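Local coordinates for protein Hsp70/Hsp90 co-chaperone CNS1 (Saccharomyces cerevisiae, PDB 6HFM) that acts as a co-chaperone of Hsp90 and Hsp70, stimulates the ATPase of the Hsp70 SSA1, and is represented here by its C-terminal wheel domain, at residues Val103-Ala115 / Trp152-Arg165. Residues are numbered along the deposited sequence; the frame is centred on the assembly and turned at random.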
ATOM      1  N   VAL A 103     -10.509   0.774   2.316  1.00 18.48           N
ATOM      2  CA  VAL A 103      -9.055   0.693   2.173  1.00 18.08           C
ATOM      3  C   VAL A 103      -8.465   2.028   2.629  1.00 17.00           C
ATOM      4  O   VAL A 103      -8.888   3.089   2.166  1.00 19.08           O
ATOM      5  CB  VAL A 103      -8.627   0.409   0.721  1.00 18.47           C
ATOM      6  CG1 VAL A 103      -7.116   0.222   0.625  1.00 17.35           C
ATOM      7  CG2 VAL A 103      -9.340  -0.825   0.177  1.00 19.60           C
ATOM      8  N   PHE A 104      -7.490   1.956   3.536  1.00 15.73           N
ATOM      9  CA  PHE A 104      -6.787   3.126   4.054  1.00 16.02           C
ATOM     10  C   PHE A 104      -5.297   3.049   3.747  1.00 15.24           C
ATOM     11  O   PHE A 104      -4.723   1.964   3.643  1.00 15.30           O
ATOM     12  CB  PHE A 104      -7.020   3.286   5.560  1.00 16.55           C
ATOM     13  CG  PHE A 104      -8.463   3.474   5.923  1.00 17.46           C
ATOM     14  CD1 PHE A 104      -9.036   4.736   5.906  1.00 17.80           C
ATOM     15  CD2 PHE A 104      -9.258   2.383   6.249  1.00 19.56           C
ATOM     16  CE1 PHE A 104     -10.372   4.914   6.217  1.00 18.93           C
ATOM     17  CE2 PHE A 104     -10.596   2.553   6.568  1.00 20.95           C
ATOM     18  CZ  PHE A 104     -11.155   3.823   6.550  1.00 20.31           C
ATOM     19  N   MET A 105      -4.690   4.219   3.559  1.00 15.62           N
ATOM     20  CA  MET A 105      -3.252   4.344   3.372  1.00 15.11           C
ATOM     21  C   MET A 105      -2.728   5.480   4.235  1.00 15.47           C
ATOM     22  O   MET A 105      -3.434   6.463   4.477  1.00 16.80           O
ATOM     23  CB  MET A 105      -2.923   4.601   1.900  1.00 15.52           C
ATOM     24  CG  MET A 105      -3.333   3.441   0.997  1.00 16.62           C
ATOM     25  SD  MET A 105      -3.053   3.678  -0.772  1.00 20.18           S
ATOM     26  CE  MET A 105      -1.289   3.414  -0.852  1.00 20.09           C
ATOM     27  N   GLU A 106      -1.492   5.326   4.700  1.00 15.49           N
ATOM     28  CA  GLU A 106      -0.838   6.332   5.526  1.00 15.35           C
ATOM     29  C   GLU A 106      -0.338   7.483   4.649  1.00 15.55           C
ATOM     30  O   GLU A 106       0.147   7.254   3.535  1.00 17.44           O
ATOM     31  CB  GLU A 106       0.316   5.696   6.302  1.00 15.91           C
ATOM     32  CG  GLU A 106       0.988   6.604   7.320  1.00 16.25           C
ATOM     33  CD  GLU A 106       2.081   5.910   8.123  1.00 17.78           C
ATOM     34  OE1 GLU A 106       2.057   4.661   8.255  1.00 19.24           O
ATOM     35  OE2 GLU A 106       2.960   6.624   8.651  1.00 18.95           O
ATOM     36  N   THR A 107      -0.451   8.714   5.149  1.00 15.45           N
ATOM     37  CA  THR A 107       0.039   9.897   4.431  1.00 15.95           C
ATOM     38  C   THR A 107       1.413  10.315   4.955  1.00 16.04           C
ATOM     39  O   THR A 107       1.882   9.802   5.973  1.00 16.82           O
ATOM     40  CB  THR A 107      -0.938  11.084   4.562  1.00 16.76           C
ATOM     41  OG1 THR A 107      -1.045  11.478   5.936  1.00 17.41           O
ATOM     42  CG2 THR A 107      -2.312  10.722   4.033  1.00 18.34           C
ATOM     43  N   LYS A 108       2.057  11.259   4.277  1.00 17.25           N
ATOM     44  CA  LYS A 108       3.365  11.745   4.724  1.00 18.56           C
ATOM     45  C   LYS A 108       3.290  12.346   6.136  1.00 18.32           C
ATOM     46  O   LYS A 108       4.231  12.219   6.910  1.00 19.62           O
ATOM     47  CB  LYS A 108       3.957  12.766   3.741  1.00 21.70           C
ATOM     48  CG  LYS A 108       5.440  13.028   3.991  1.00 25.76           C
ATOM     49  CD  LYS A 108       6.051  13.995   2.995  1.00 30.52           C
ATOM     50  CE  LYS A 108       7.479  14.334   3.387  1.00 36.43           C
ATOM     51  NZ  LYS A 108       8.093  15.316   2.451  1.00 40.49           N
ATOM     52  N   ALA A 109       2.157  12.970   6.470  1.00 19.76           N
ATOM     53  CA  ALA A 109       1.940  13.529   7.809  1.00 20.78           C
ATOM     54  C   ALA A 109       1.804  12.477   8.920  1.00 20.54           C
ATOM     55  O   ALA A 109       1.882  12.819  10.098  1.00 23.31           O
ATOM     56  CB  ALA A 109       0.712  14.431   7.802  1.00 21.97           C
ATOM     57  N   GLY A 110       1.599  11.210   8.557  1.00 19.47           N
ATOM     58  CA  GLY A 110       1.353  10.142   9.528  1.00 19.51           C
ATOM     59  C   GLY A 110      -0.121   9.926   9.827  1.00 19.11           C
ATOM     60  O   GLY A 110      -0.464   9.159  10.737  1.00 20.35           O
ATOM     61  N   GLY A 111      -0.995  10.600   9.073  1.00 18.31           N
ATOM     62  CA  GLY A 111      -2.433  10.373   9.129  1.00 18.08           C
ATOM     63  C   GLY A 111      -2.869   9.261   8.194  1.00 18.00           C
ATOM     64  O   GLY A 111      -2.035   8.579   7.596  1.00 18.19           O
ATOM     65  N   LEU A 112      -4.183   9.079   8.081  1.00 17.20           N
ATOM     66  CA  LEU A 112      -4.780   8.075   7.200  1.00 16.87           C
ATOM     67  C   LEU A 112      -5.738   8.695   6.192  1.00 17.78           C
ATOM     68  O   LEU A 112      -6.483   9.612   6.519  1.00 19.13           O
ATOM     69  CB  LEU A 112      -5.553   7.044   8.018  1.00 17.74           C
ATOM     70  CG  LEU A 112      -4.748   6.141   8.945  1.00 18.61           C
ATOM     71  CD1 LEU A 112      -5.697   5.422   9.890  1.00 19.42           C
ATOM     72  CD2 LEU A 112      -3.917   5.153   8.151  1.00 19.14           C
ATOM     73  N   ILE A 113      -5.724   8.172   4.967  1.00 17.61           N
ATOM     74  CA  ILE A 113      -6.697   8.560   3.940  1.00 18.08           C
ATOM     75  C   ILE A 113      -7.428   7.317   3.451  1.00 17.82           C
ATOM     76  O   ILE A 113      -6.825   6.254   3.313  1.00 18.48           O
ATOM     77  CB  ILE A 113      -6.032   9.317   2.762  1.00 20.04           C
ATOM     78  CG1 ILE A 113      -7.103   9.919   1.847  1.00 22.75           C
ATOM     79  CG2 ILE A 113      -5.073   8.431   1.965  1.00 19.62           C
ATOM     80  CD1 ILE A 113      -6.578  11.020   0.969  1.00 25.81           C
ATOM     81  N   LYS A 114      -8.728   7.458   3.207  1.00 18.66           N
ATOM     82  CA  LYS A 114      -9.512   6.429   2.537  1.00 20.64           C
ATOM     83  C   LYS A 114      -9.136   6.445   1.050  1.00 19.99           C
ATOM     84  O   LYS A 114      -9.294   7.465   0.381  1.00 21.32           O
ATOM     85  CB  LYS A 114     -11.009   6.699   2.723  1.00 24.20           C
ATOM     86  CG  LYS A 114     -11.906   5.538   2.322  1.00 29.71           C
ATOM     87  CD  LYS A 114     -13.385   5.875   2.478  1.00 35.24           C
ATOM     88  CE  LYS A 114     -13.891   6.858   1.425  1.00 42.90           C
ATOM     89  NZ  LYS A 114     -13.776   6.352   0.027  1.00 49.45           N
ATOM     90  N   ALA A 115      -8.604   5.330   0.558  1.00 20.39           N
ATOM     91  CA  ALA A 115      -8.226   5.184  -0.848  1.00 21.35           C
ATOM     92  C   ALA A 115      -9.445   4.823  -1.686  1.00 23.79           C
ATOM     93  O   ALA A 115     -10.057   3.776  -1.469  1.00 25.63           O
ATOM     94  CB  ALA A 115      -7.153   4.119  -0.999  1.00 20.62           C
ATOM     95  N   TRP A 152     -11.381   1.925  14.495  1.00 23.05           N
ATOM     96  CA  TRP A 152      -9.977   1.708  14.146  1.00 22.33           C
ATOM     97  C   TRP A 152      -9.234   3.030  13.890  1.00 21.71           C
ATOM     98  O   TRP A 152      -8.105   3.201  14.352  1.00 22.66           O
ATOM     99  CB  TRP A 152      -9.845   0.761  12.942  1.00 23.28           C
ATOM    100  CG  TRP A 152      -8.417   0.527  12.563  1.00 22.75           C
ATOM    101  CD1 TRP A 152      -7.496  -0.210  13.247  1.00 23.37           C
ATOM    102  CD2 TRP A 152      -7.732   1.085  11.440  1.00 21.83           C
ATOM    103  NE1 TRP A 152      -6.281  -0.161  12.612  1.00 23.08           N
ATOM    104  CE2 TRP A 152      -6.395   0.627  11.497  1.00 22.87           C
ATOM    105  CE3 TRP A 152      -8.119   1.923  10.384  1.00 22.53           C
ATOM    106  CZ2 TRP A 152      -5.440   0.977  10.534  1.00 21.81           C
ATOM    107  CZ3 TRP A 152      -7.173   2.264   9.423  1.00 22.37           C
ATOM    108  CH2 TRP A 152      -5.847   1.793   9.510  1.00 22.83           C
ATOM    109  N   ILE A 153      -9.874   3.957  13.178  1.00 21.55           N
ATOM    110  CA  ILE A 153      -9.298   5.294  12.940  1.00 21.84           C
ATOM    111  C   ILE A 153      -9.083   6.042  14.265  1.00 22.75           C
ATOM    112  O   ILE A 153      -8.068   6.717  14.439  1.00 21.46           O
ATOM    113  CB  ILE A 153     -10.167   6.119  11.959  1.00 23.13           C
ATOM    114  CG1 ILE A 153     -10.083   5.509  10.556  1.00 25.52           C
ATOM    115  CG2 ILE A 153      -9.718   7.582  11.893  1.00 23.50           C
ATOM    116  CD1 ILE A 153     -11.213   5.933   9.654  1.00 28.53           C
ATOM    117  N   SER A 154     -10.027   5.903  15.192  1.00 23.81           N
ATOM    118  CA  SER A 154      -9.911   6.526  16.516  1.00 25.55           C
ATOM    119  C   SER A 154      -8.684   6.051  17.308  1.00 26.90           C
ATOM    120  O   SER A 154      -8.094   6.835  18.058  1.00 30.56           O
ATOM    121  CB  SER A 154     -11.179   6.275  17.336  1.00 27.52           C
ATOM    122  OG  SER A 154     -11.139   6.988  18.556  1.00 33.78           O
ATOM    123  N   LYS A 155      -8.313   4.779  17.136  1.00 26.23           N
ATOM    124  CA  LYS A 155      -7.165   4.173  17.823  1.00 28.90           C
ATOM    125  C   LYS A 155      -5.814   4.419  17.130  1.00 26.34           C
ATOM    126  O   LYS A 155      -4.771   4.208  17.746  1.00 26.19           O
ATOM    127  CB  LYS A 155      -7.358   2.656  17.959  1.00 33.81           C
ATOM    128  CG  LYS A 155      -8.632   2.199  18.651  1.00 39.78           C
ATOM    129  CD  LYS A 155      -8.589   2.346  20.158  1.00 44.85           C
ATOM    130  CE  LYS A 155      -9.616   1.429  20.806  1.00 49.75           C
ATOM    131  NZ  LYS A 155      -9.898   1.808  22.215  1.00 53.41           N
ATOM    132  N   TRP A 156      -5.828   4.830  15.857  1.00 24.28           N
ATOM    133  CA  TRP A 156      -4.595   5.079  15.093  1.00 22.59           C
ATOM    134  C   TRP A 156      -3.723   6.110  15.806  1.00 22.96           C
ATOM    135  O   TRP A 156      -4.198   7.193  16.151  1.00 23.11           O
ATOM    136  CB  TRP A 156      -4.932   5.563  13.676  1.00 21.65           C
ATOM    137  CG  TRP A 156      -3.732   5.893  12.825  1.00 20.83           C
ATOM    138  CD1 TRP A 156      -3.193   7.128  12.610  1.00 20.96           C
ATOM    139  CD2 TRP A 156      -2.940   4.972  12.067  1.00 19.28           C
ATOM    140  NE1 TRP A 156      -2.107   7.034  11.773  1.00 20.13           N
ATOM    141  CE2 TRP A 156      -1.936   5.724  11.412  1.00 19.54           C
ATOM    142  CE3 TRP A 156      -2.987   3.586  11.863  1.00 20.82           C
ATOM    143  CZ2 TRP A 156      -0.977   5.132  10.579  1.00 19.15           C
ATOM    144  CZ3 TRP A 156      -2.031   2.997  11.028  1.00 20.62           C
ATOM    145  CH2 TRP A 156      -1.042   3.774  10.401  1.00 20.06           C
ATOM    146  N   ASP A 157      -2.457   5.754  16.019  1.00 23.07           N
ATOM    147  CA  ASP A 157      -1.513   6.579  16.767  1.00 24.81           C
ATOM    148  C   ASP A 157      -0.499   7.179  15.794  1.00 23.64           C
ATOM    149  O   ASP A 157       0.409   6.491  15.314  1.00 24.52           O
ATOM    150  CB  ASP A 157      -0.827   5.720  17.832  1.00 27.07           C
ATOM    151  CG  ASP A 157      -0.014   6.532  18.834  1.00 28.85           C
ATOM    152  OD1 ASP A 157       0.514   7.608  18.488  1.00 29.50           O
ATOM    153  OD2 ASP A 157       0.140   6.068  19.981  1.00 35.64           O
ATOM    154  N   LYS A 158      -0.672   8.464  15.505  1.00 22.89           N
ATOM    155  CA  LYS A 158       0.177   9.185  14.561  1.00 23.77           C
ATOM    156  C   LYS A 158       1.632   9.222  15.027  1.00 23.16           C
ATOM    157  O   LYS A 158       2.538   9.022  14.222  1.00 23.94           O
ATOM    158  CB  LYS A 158      -0.365  10.602  14.356  1.00 24.23           C
ATOM    159  CG  LYS A 158       0.418  11.476  13.390  1.00 24.22           C
ATOM    160  CD  LYS A 158      -0.362  12.728  13.007  1.00 25.41           C
ATOM    161  CE  LYS A 158      -0.687  13.610  14.211  1.00 27.56           C
ATOM    162  NZ  LYS A 158      -1.477  14.808  13.829  1.00 28.42           N
ATOM    163  N   GLN A 159       1.849   9.474  16.319  1.00 24.50           N
ATOM    164  CA  GLN A 159       3.200   9.464  16.901  1.00 27.36           C
ATOM    165  C   GLN A 159       3.892   8.104  16.724  1.00 25.41           C
ATOM    166  O   GLN A 159       5.059   8.050  16.331  1.00 25.59           O
ATOM    167  CB  GLN A 159       3.152   9.855  18.389  1.00 31.44           C
ATOM    168  CG  GLN A 159       4.522  10.058  19.026  1.00 37.60           C
ATOM    169  CD  GLN A 159       4.443  10.558  20.458  1.00 46.21           C
ATOM    170  OE1 GLN A 159       5.063  11.560  20.808  1.00 51.19           O
ATOM    171  NE2 GLN A 159       3.681   9.860  21.294  1.00 49.68           N
ATOM    172  N   LYS A 160       3.159   7.024  16.992  1.00 25.10           N
ATOM    173  CA  LYS A 160       3.648   5.648  16.811  1.00 27.13           C
ATOM    174  C   LYS A 160       3.999   5.376  15.342  1.00 25.77           C
ATOM    175  O   LYS A 160       4.998   4.722  15.044  1.00 26.58           O
ATOM    176  CB  LYS A 160       2.594   4.641  17.284  1.00 33.13           C
ATOM    177  CG  LYS A 160       3.119   3.256  17.616  1.00 42.97           C
ATOM    178  CD  LYS A 160       1.968   2.296  17.888  1.00 52.34           C
ATOM    179  CE  LYS A 160       2.445   0.949  18.412  1.00 63.29           C
ATOM    180  NZ  LYS A 160       2.746   0.974  19.872  1.00 72.67           N
ATOM    181  N   ALA A 161       3.170   5.878  14.429  1.00 23.76           N
ATOM    182  CA  ALA A 161       3.438   5.742  12.998  1.00 21.84           C
ATOM    183  C   ALA A 161       4.728   6.452  12.592  1.00 21.99           C
ATOM    184  O   ALA A 161       5.570   5.870  11.902  1.00 22.19           O
ATOM    185  CB  ALA A 161       2.263   6.257  12.176  1.00 20.73           C
ATOM    186  N   LEU A 162       4.909   7.684  13.062  1.00 22.10           N
ATOM    187  CA  LEU A 162       6.112   8.453  12.739  1.00 23.02           C
ATOM    188  C   LEU A 162       7.376   7.827  13.354  1.00 23.31           C
ATOM    189  O   LEU A 162       8.459   7.908  12.763  1.00 24.46           O
ATOM    190  CB  LEU A 162       5.950   9.914  13.163  1.00 23.97           C
ATOM    191  CG  LEU A 162       4.842  10.693  12.435  1.00 24.62           C
ATOM    192  CD1 LEU A 162       4.637  12.047  13.099  1.00 25.93           C
ATOM    193  CD2 LEU A 162       5.124  10.864  10.948  1.00 24.73           C
ATOM    194  N   GLU A 163       7.219   7.169  14.503  1.00 24.18           N
ATOM    195  CA  GLU A 163       8.329   6.476  15.175  1.00 26.53           C
ATOM    196  C   GLU A 163       8.813   5.207  14.448  1.00 26.22           C
ATOM    197  O   GLU A 163       9.920   4.737  14.712  1.00 27.48           O
ATOM    198  CB  GLU A 163       7.961   6.163  16.632  1.00 29.94           C
ATOM    199  CG  GLU A 163       8.033   7.392  17.528  1.00 33.91           C
ATOM    200  CD  GLU A 163       7.406   7.202  18.901  1.00 39.58           C
ATOM    201  OE1 GLU A 163       6.868   6.110  19.196  1.00 40.99           O
ATOM    202  OE2 GLU A 163       7.453   8.167  19.694  1.00 44.50           O
ATOM    203  N   ARG A 164       7.998   4.663  13.541  1.00 22.81           N
ATOM    204  CA  ARG A 164       8.441   3.583  12.636  1.00 21.91           C
ATOM    205  C   ARG A 164       9.488   4.018  11.594  1.00 20.29           C
ATOM    206  O   ARG A 164      10.174   3.166  11.015  1.00 19.92           O
ATOM    207  CB  ARG A 164       7.247   2.954  11.897  1.00 22.43           C
ATOM    208  CG  ARG A 164       6.270   2.196  12.784  1.00 24.90           C
ATOM    209  CD  ARG A 164       5.363   1.279  11.977  1.00 26.73           C
ATOM    210  NE  ARG A 164       4.402   2.004  11.141  1.00 29.49           N
ATOM    211  CZ  ARG A 164       3.196   2.434  11.528  1.00 29.78           C
ATOM    212  NH1 ARG A 164       2.743   2.245  12.773  1.00 29.99           N
ATOM    213  NH2 ARG A 164       2.428   3.083  10.652  1.00 29.66           N
ATOM    214  N   ARG A 165       9.608   5.323  11.355  1.00 18.95           N
ATOM    215  CA  ARG A 165      10.429   5.863  10.269  1.00 20.28           C
ATOM    216  C   ARG A 165      11.874   6.065  10.706  1.00 21.64           C
ATOM    217  O   ARG A 165      12.152   6.213  11.901  1.00 24.20           O
ATOM    218  CB  ARG A 165       9.837   7.183   9.772  1.00 19.14           C
ATOM    219  CG  ARG A 165       8.372   7.065   9.359  1.00 18.43           C
ATOM    220  CD  ARG A 165       7.819   8.358   8.801  1.00 18.08           C
ATOM    221  NE  ARG A 165       6.414   8.192   8.430  1.00 17.77           N
ATOM    222  CZ  ARG A 165       5.668   9.098   7.801  1.00 18.01           C
ATOM    223  NH1 ARG A 165       6.172  10.276   7.440  1.00 19.17           N
ATOM    224  NH2 ARG A 165       4.401   8.819   7.528  1.00 18.21           N
TER
HETATM  225  O   HOH W   1       5.290   5.533   9.159  1.00 19.69           O
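R165 and E106 form the core of a salt-bridge network that R164 completes. R165, extended from CG to NE, directs its guanidinium edge at the hairpin: NH2 makes a salt bridge to OE2 of E106 at 2.9 Å, nearly straight (162°), and a second bond to the carbonyl O of T107, while NH1 donates to K108 O at 2.8 Å. These three bonds hold the guanidinium edge-on to the start of the type I turn from T107 to G110, with L162 CD2 over one face. A water links E106 OE2, R165 NE and A161 O. R164 NH2 forms the other salt bridge, to E106 OE1 at 2.9 Å, weak as a hydrogen bond, its guanidinium plane nearly perpendicular to the carboxylate. K140 pairs with the same OE1, and three cations probably favour an ionised glutamate.

G110 O receives W156 NE1 at 2.9 Å, in the indole plane and almost linear (174°). This bond helps to set the rotation of the indole, which L112 covers on one face, its CD2 in a CH-pi contact 3.7 Å from the six-membered-ring centroid. Further along, L112 CD1 meets W152 CZ3 at 3.5 Å, and the F104 ring approaches W152 obliquely while touching I153 CD1.

The hairpin of strands 101-106 and 112-114 thus packs against helices 146-155 and 158-163; Y142 of strand 139-145 contacts both tryptophans, and F135 of strand 134-135 flanks E106 and R165.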